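Local coordinates for repressor protein C2 (Enterobacteria phage P22, PDB 2R1J) that keeps phage P22 in the lysogenic state by binding the OR and OL operators through its helix-turn-helix domain, blocking transcription of lytic genes, at residues Lys18-Gln21 against Ala22-Gly25; Asn32-Ile35 against Ser36-Glu39. All coordinates share one frame; numbering follows the deposited sequence.

Contact 1: Lys18-Gln21 against Ala22-Gly25; sequences KIRQ and AALG. With nucleotides of chain B.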
loop_
_atom_site.group_PDB
_atom_site.type_symbol
_atom_site.label_atom_id
_atom_site.label_comp_id
_atom_site.label_asym_id
_atom_site.label_seq_id
_atom_site.Cartn_x
_atom_site.Cartn_y
_atom_site.Cartn_z
ATOM N N LYS C 18 -12.925 -17.781 6.880
ATOM C CA LYS C 18 -13.125 -18.422 8.173
ATOM C C LYS C 18 -11.860 -18.513 8.999
ATOM O O LYS C 18 -11.394 -19.602 9.331
ATOM C CB LYS C 18 -13.711 -19.828 8.012
ATOM C CG LYS C 18 -15.013 -19.825 7.253
ATOM C CD LYS C 18 -15.553 -21.238 7.119
ATOM C CE LYS C 18 -16.772 -21.229 6.200
ATOM N NZ LYS C 18 -17.400 -22.598 6.194
ATOM N N ILE C 19 -11.293 -17.364 9.337
ATOM C CA ILE C 19 -10.095 -17.362 10.167
ATOM C C ILE C 19 -10.206 -16.228 11.175
ATOM O O ILE C 19 -10.883 -15.233 10.922
ATOM C CB ILE C 19 -8.822 -17.197 9.324
ATOM C CG1 ILE C 19 -8.884 -15.903 8.522
ATOM C CG2 ILE C 19 -8.666 -18.397 8.382
ATOM C CD1 ILE C 19 -7.619 -15.603 7.771
ATOM N N ARG C 20 -9.567 -16.401 12.328
ATOM C CA ARG C 20 -9.616 -15.400 13.386
ATOM C C ARG C 20 -8.700 -14.223 13.003
ATOM O O ARG C 20 -7.912 -14.329 12.061
ATOM C CB ARG C 20 -9.154 -16.009 14.716
ATOM C CG ARG C 20 -7.753 -16.645 14.677
ATOM C CD ARG C 20 -7.292 -17.072 16.058
ATOM N NE ARG C 20 -5.960 -17.677 16.021
ATOM C CZ ARG C 20 -5.304 -18.123 17.092
ATOM N NH1 ARG C 20 -5.843 -18.042 18.306
ATOM N NH2 ARG C 20 -4.093 -18.640 16.951
ATOM N N GLN C 21 -8.832 -13.107 13.713
ATOM C CA GLN C 21 -7.997 -11.934 13.426
ATOM C C GLN C 21 -6.532 -12.280 13.647
ATOM O O GLN C 21 -5.651 -11.863 12.877
ATOM C CB GLN C 21 -8.374 -10.756 14.329
ATOM C CG GLN C 21 -9.735 -10.159 14.024
ATOM C CD GLN C 21 -10.053 -8.937 14.873
ATOM O OE1 GLN C 21 -9.612 -8.823 16.013
ATOM N NE2 GLN C 21 -10.843 -8.023 14.319
ATOM N N ALA C 22 -6.269 -13.035 14.707
ATOM C CA ALA C 22 -4.904 -13.436 15.009
ATOM C C ALA C 22 -4.315 -14.274 13.874
ATOM O O ALA C 22 -3.117 -14.170 13.565
ATOM C CB ALA C 22 -4.844 -14.205 16.321
ATOM N N ALA C 23 -5.139 -15.107 13.240
ATOM C CA ALA C 23 -4.640 -15.939 12.155
ATOM C C ALA C 23 -4.320 -15.089 10.933
ATOM O O ALA C 23 -3.325 -15.331 10.245
ATOM C CB ALA C 23 -5.671 -17.039 11.789
ATOM N N LEU C 24 -5.166 -14.108 10.643
ATOM C CA LEU C 24 -4.890 -13.234 9.500
ATOM C C LEU C 24 -3.615 -12.420 9.814
ATOM O O LEU C 24 -2.756 -12.235 8.953
ATOM C CB LEU C 24 -6.072 -12.282 9.246
ATOM C CG LEU C 24 -5.893 -11.296 8.072
ATOM C CD1 LEU C 24 -5.634 -12.038 6.769
ATOM C CD2 LEU C 24 -7.140 -10.449 7.949
ATOM N N GLY C 25 -3.497 -11.955 11.053
ATOM C CA GLY C 25 -2.314 -11.192 11.437
ATOM C C GLY C 25 -1.035 -11.982 11.189
ATOM O O GLY C 25 -0.041 -11.455 10.662
ATOM P P DT B 3 -11.915 -12.814 16.174
ATOM O OP1 DT B 3 -12.856 -12.787 15.030
ATOM O OP2 DT B 3 -10.486 -13.096 15.946
ATOM O "O5'" DT B 3 -12.083 -11.454 16.983
ATOM C "C5'" DT B 3 -13.384 -11.023 17.352
ATOM C "C4'" DT B 3 -13.337 -9.778 18.208
ATOM O "O4'" DT B 3 -12.670 -10.036 19.468
ATOM C "C3'" DT B 3 -12.677 -8.524 17.616
ATOM O "O3'" DT B 3 -13.631 -7.463 17.693
ATOM C "C2'" DT B 3 -11.503 -8.264 18.551
ATOM C "C1'" DT B 3 -11.995 -8.852 19.857
ATOM N N1 DT B 3 -10.957 -9.218 20.838
ATOM C C2 DT B 3 -10.955 -8.586 22.063
ATOM O O2 DT B 3 -11.745 -7.715 22.368
ATOM N N3 DT B 3 -9.984 -9.013 22.925
ATOM C C4 DT B 3 -9.031 -9.982 22.697
ATOM O O4 DT B 3 -8.220 -10.267 23.589
ATOM C C5 DT B 3 -9.077 -10.591 21.388
ATOM C C7 DT B 3 -8.068 -11.644 21.035
ATOM C C6 DT B 3 -10.024 -10.182 20.534
ATOM P P DT B 4 -13.326 -6.035 16.997
ATOM O OP1 DT B 4 -14.566 -5.588 16.324
ATOM O OP2 DT B 4 -12.070 -6.119 16.191
ATOM O "O5'" DT B 4 -13.124 -5.090 18.256
ATOM C "C5'" DT B 4 -14.135 -5.046 19.265
ATOM C "C4'" DT B 4 -13.712 -4.188 20.433
ATOM O "O4'" DT B 4 -12.651 -4.822 21.175
ATOM C "C3'" DT B 4 -13.226 -2.775 20.110
ATOM O "O3'" DT B 4 -13.819 -1.910 21.075
ATOM C "C2'" DT B 4 -11.719 -2.862 20.312
ATOM C "C1'" DT B 4 -11.610 -3.880 21.430
ATOM N N1 DT B 4 -10.356 -4.648 21.515
ATOM C C2 DT B 4 -9.698 -4.708 22.734
ATOM O O2 DT B 4 -10.019 -4.049 23.708
ATOM N N3 DT B 4 -8.637 -5.570 22.769
ATOM C C4 DT B 4 -8.159 -6.340 21.731
ATOM O O4 DT B 4 -7.234 -7.109 21.924
ATOM C C5 DT B 4 -8.836 -6.170 20.465
ATOM C C7 DT B 4 -8.339 -6.920 19.274
ATOM C C6 DT B 4 -9.890 -5.337 20.416
#
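Arg20 O is gripped by two amides of the turn that follows it: Leu24 N donates a sound bond of 3.1 Å (159°), and Ala23 N adds a weak one. One step on, Gln21 O accepts from Gly25 N at 2.8 Å, and the first turn of helix 21-28 is under way, with Arg20 as its N-cap residue. The chain leading in is tied down by its side chains as well. Ile19 presses CB against Ala23 CB and lays CD1 against Leu24 CB, 3.9 Å apart. With CG placed between its own backbone N and carbonyl carbon (chi1 56°), the extended Arg20 chain passes alongside the first helical residues; its CG lies 3.6 Å from Ala23 CB, and Ala22 CB sits over one guanidinium face, toward the rim. The amide of Gln21 itself turns to the DNA: Gln21 N points almost straight (170°) at OP2 of DT3 of chain B, 2.8 Å away. Gln21 NE2 reaches OP2 of DT4 of the same strand at 2.9 Å. The start of the helix thus binds two successive phosphates, and the helix dipole probably strengthens the hold of the Gln21 amide on the anion, with no formal charge on Gln21.

Contact 2: Asn32-Ile35 against Ser36-Glu39; sequences NVAI and SQWE. With nucleotides of chain A; nucleotides of chain B.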
loop_
_atom_site.group_PDB
_atom_site.type_symbol
_atom_site.label_atom_id
_atom_site.label_comp_id
_atom_site.label_asym_id
_atom_site.label_seq_id
_atom_site.Cartn_x
_atom_site.Cartn_y
_atom_site.Cartn_z
ATOM N N ASN C 32 -2.823 -9.182 15.968
ATOM C CA ASN C 32 -4.254 -9.299 15.802
ATOM C C ASN C 32 -4.859 -7.914 16.056
ATOM O O ASN C 32 -5.875 -7.551 15.473
ATOM C CB ASN C 32 -4.799 -10.304 16.818
ATOM C CG ASN C 32 -4.582 -9.862 18.225
ATOM O OD1 ASN C 32 -3.444 -9.617 18.643
ATOM N ND2 ASN C 32 -5.666 -9.744 18.985
ATOM N N VAL C 33 -4.242 -7.129 16.937
ATOM C CA VAL C 33 -4.765 -5.793 17.205
ATOM C C VAL C 33 -4.723 -4.916 15.921
ATOM O O VAL C 33 -5.655 -4.154 15.643
ATOM C CB VAL C 33 -3.982 -5.110 18.361
ATOM C CG1 VAL C 33 -4.554 -3.709 18.623
ATOM C CG2 VAL C 33 -4.094 -5.958 19.628
ATOM N N ALA C 34 -3.655 -5.017 15.133
ATOM C CA ALA C 34 -3.587 -4.245 13.908
ATOM C C ALA C 34 -4.751 -4.632 12.989
ATOM O O ALA C 34 -5.376 -3.791 12.350
ATOM C CB ALA C 34 -2.260 -4.493 13.201
ATOM N N ILE C 35 -5.056 -5.929 12.914
ATOM C CA ILE C 35 -6.169 -6.350 12.060
ATOM C C ILE C 35 -7.457 -5.697 12.574
ATOM O O ILE C 35 -8.269 -5.188 11.781
ATOM C CB ILE C 35 -6.342 -7.897 12.066
ATOM C CG1 ILE C 35 -5.078 -8.571 11.533
ATOM C CG2 ILE C 35 -7.556 -8.277 11.189
ATOM C CD1 ILE C 35 -4.670 -8.151 10.142
ATOM N N SER C 36 -7.644 -5.714 13.888
ATOM C CA SER C 36 -8.820 -5.109 14.518
ATOM C C SER C 36 -8.921 -3.629 14.204
ATOM O O SER C 36 -9.995 -3.105 13.916
ATOM C CB SER C 36 -8.781 -5.331 16.034
ATOM O OG SER C 36 -9.781 -4.570 16.679
ATOM N N GLN C 37 -7.773 -2.950 14.209
ATOM C CA GLN C 37 -7.766 -1.527 13.918
ATOM C C GLN C 37 -8.139 -1.255 12.456
ATOM O O GLN C 37 -8.874 -0.320 12.186
ATOM C CB GLN C 37 -6.392 -0.945 14.274
ATOM C CG GLN C 37 -6.061 -1.006 15.733
ATOM C CD GLN C 37 -4.575 -0.769 16.007
ATOM O OE1 GLN C 37 -3.725 -1.026 15.147
ATOM N NE2 GLN C 37 -4.263 -0.303 17.211
ATOM N N TRP C 38 -7.638 -2.056 11.520
ATOM C CA TRP C 38 -7.976 -1.867 10.120
ATOM C C TRP C 38 -9.462 -2.139 9.890
ATOM O O TRP C 38 -10.129 -1.398 9.162
ATOM C CB TRP C 38 -7.192 -2.807 9.208
ATOM C CG TRP C 38 -5.711 -2.609 9.295
ATOM C CD1 TRP C 38 -5.053 -1.506 9.788
ATOM C CD2 TRP C 38 -4.714 -3.539 8.904
ATOM N NE1 TRP C 38 -3.686 -1.712 9.736
ATOM C CE2 TRP C 38 -3.449 -2.952 9.195
ATOM C CE3 TRP C 38 -4.757 -4.814 8.336
ATOM C CZ2 TRP C 38 -2.241 -3.608 8.940
ATOM C CZ3 TRP C 38 -3.556 -5.478 8.082
ATOM C CH2 TRP C 38 -2.308 -4.874 8.383
ATOM N N GLU C 39 -9.979 -3.192 10.520
ATOM C CA GLU C 39 -11.393 -3.541 10.289
ATOM C C GLU C 39 -12.362 -2.492 10.800
ATOM O O GLU C 39 -13.415 -2.278 10.191
ATOM C CB GLU C 39 -11.735 -4.914 10.903
ATOM C CG GLU C 39 -10.884 -6.008 10.321
ATOM C CD GLU C 39 -11.356 -7.421 10.648
ATOM O OE1 GLU C 39 -12.027 -7.603 11.673
ATOM O OE2 GLU C 39 -11.005 -8.326 9.874
ATOM P P DC A 13 -0.044 -0.359 9.882
ATOM O OP1 DC A 13 0.133 -0.992 8.576
ATOM O OP2 DC A 13 -1.285 -0.566 10.661
ATOM O "O5'" DC A 13 1.136 -0.934 10.761
ATOM C "C5'" DC A 13 0.884 -1.734 11.904
ATOM C "C4'" DC A 13 1.933 -1.445 12.952
ATOM O "O4'" DC A 13 1.670 -0.110 13.473
ATOM C "C3'" DC A 13 1.795 -2.378 14.155
ATOM O "O3'" DC A 13 2.684 -3.468 14.116
ATOM C "C2'" DC A 13 2.056 -1.500 15.366
ATOM C "C1'" DC A 13 1.975 -0.063 14.866
ATOM N N1 DC A 13 0.882 0.651 15.563
ATOM C C2 DC A 13 1.162 1.244 16.799
ATOM O O2 DC A 13 2.267 1.064 17.286
ATOM N N3 DC A 13 0.210 1.961 17.431
ATOM C C4 DC A 13 -1.009 2.074 16.901
ATOM N N4 DC A 13 -1.912 2.832 17.548
ATOM C C5 DC A 13 -1.350 1.430 15.671
ATOM C C6 DC A 13 -0.376 0.746 15.032
ATOM P P DT B 4 -13.326 -6.035 16.997
ATOM O OP1 DT B 4 -14.566 -5.588 16.324
ATOM O OP2 DT B 4 -12.070 -6.119 16.191
ATOM O "O5'" DT B 4 -13.124 -5.090 18.256
ATOM C "C5'" DT B 4 -14.135 -5.046 19.265
ATOM C "C4'" DT B 4 -13.712 -4.188 20.433
ATOM O "O4'" DT B 4 -12.651 -4.822 21.175
ATOM C "C3'" DT B 4 -13.226 -2.775 20.110
ATOM O "O3'" DT B 4 -13.819 -1.910 21.075
ATOM C "C2'" DT B 4 -11.719 -2.862 20.312
ATOM C "C1'" DT B 4 -11.610 -3.880 21.430
ATOM N N1 DT B 4 -10.356 -4.648 21.515
ATOM C C2 DT B 4 -9.698 -4.708 22.734
ATOM O O2 DT B 4 -10.019 -4.049 23.708
ATOM N N3 DT B 4 -8.637 -5.570 22.769
ATOM C C4 DT B 4 -8.159 -6.340 21.731
ATOM O O4 DT B 4 -7.234 -7.109 21.924
ATOM C C5 DT B 4 -8.836 -6.170 20.465
ATOM C C7 DT B 4 -8.339 -6.920 19.274
ATOM C C6 DT B 4 -9.890 -5.337 20.416
ATOM P P DT A 15 4.318 -7.252 20.360
ATOM O OP1 DT A 15 5.502 -8.143 20.380
ATOM O OP2 DT A 15 3.066 -7.705 19.708
ATOM O "O5'" DT A 15 3.911 -6.830 21.838
ATOM C "C5'" DT A 15 4.790 -6.059 22.644
ATOM C "C4'" DT A 15 4.101 -5.643 23.922
ATOM O "O4'" DT A 15 3.058 -4.686 23.628
ATOM C "C3'" DT A 15 3.437 -6.756 24.738
ATOM O "O3'" DT A 15 3.642 -6.468 26.129
ATOM C "C2'" DT A 15 1.967 -6.622 24.383
ATOM C "C1'" DT A 15 1.826 -5.120 24.186
ATOM N N1 DT A 15 0.761 -4.704 23.262
ATOM C C2 DT A 15 -0.068 -3.681 23.651
ATOM O O2 DT A 15 -0.011 -3.142 24.743
ATOM N N3 DT A 15 -0.988 -3.308 22.711
ATOM C C4 DT A 15 -1.175 -3.860 21.467
ATOM O O4 DT A 15 -2.055 -3.412 20.738
ATOM C C5 DT A 15 -0.299 -4.952 21.135
ATOM C C7 DT A 15 -0.455 -5.637 19.816
ATOM C C6 DT A 15 0.621 -5.316 22.035
#
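Val33 and Gln37, one helical turn apart, meet where helix 32-39 faces the operator bases: Val33 CG1 lies 3.7 Å from Gln37 NE2. Both Val33 methyls also pack against DT15 of chain A, CG1 coming within 3.3 Å of its O4. Gln37 NE2 donates to O4 of another thymine, while OE1 rests 3.5 Å from C5 of DC13 of chain A. On the DNA side, phosphates of both strands flank the bases being read. Trp38 NE1 gives a 2.8 Å hydrogen bond to OP2 of DC13 of chain A, whose phosphorus lies in the indole plane at the ring edge, and Ser36 OG donates to OP2 of DT4 of chain B, also at 2.8 Å, while Arg40 NH2 bonds the same hydroxyl. Behind this shell, Ala34 O stands 3.3 Å above one face of the indole, toward its rim, and Ile35 CD1 touches CZ3 at 3.6 Å. That carbonyl also receives Trp38 N, one of four successive i to i+4 bonds that run from Asn32 O to Glu39 N. With CG anti to the carbonyl carbon (chi1 -59°), Glu39 extends past Ile35 CG2 to salt bridges with Arg11 and Arg14 of helix 6-17. Ile35 packs on Gln21 and Leu24 of helix 21-28, and Trp38 rests on Asn49 and Leu53 of helix 47-56, so the recognition helix is braced by three other helices.

How the contacts relate
Contacts 1 and 2 lie on the two helices of the helix-turn-helix motif, their centres about 10 Å apart: contact 1 opens helix 21-28, and contact 2 forms helix 32-39, the recognition helix. They touch directly. Gln21 NE2 lies 2.9 Å from Glu39 OE1, probably a hydrogen bond, Gln21 O packs 3.6 Å from Ile35 CG1, and Ala22 CA meets Asn32 CB at the same separation. The shared target is the phosphate of DT4 of chain B, whose OP2 is held by Gln21 from contact 1 and Ser36 from contact 2. Joining the helices in this way probably sets the phosphate grip of the first relative to the base-facing surface of the second.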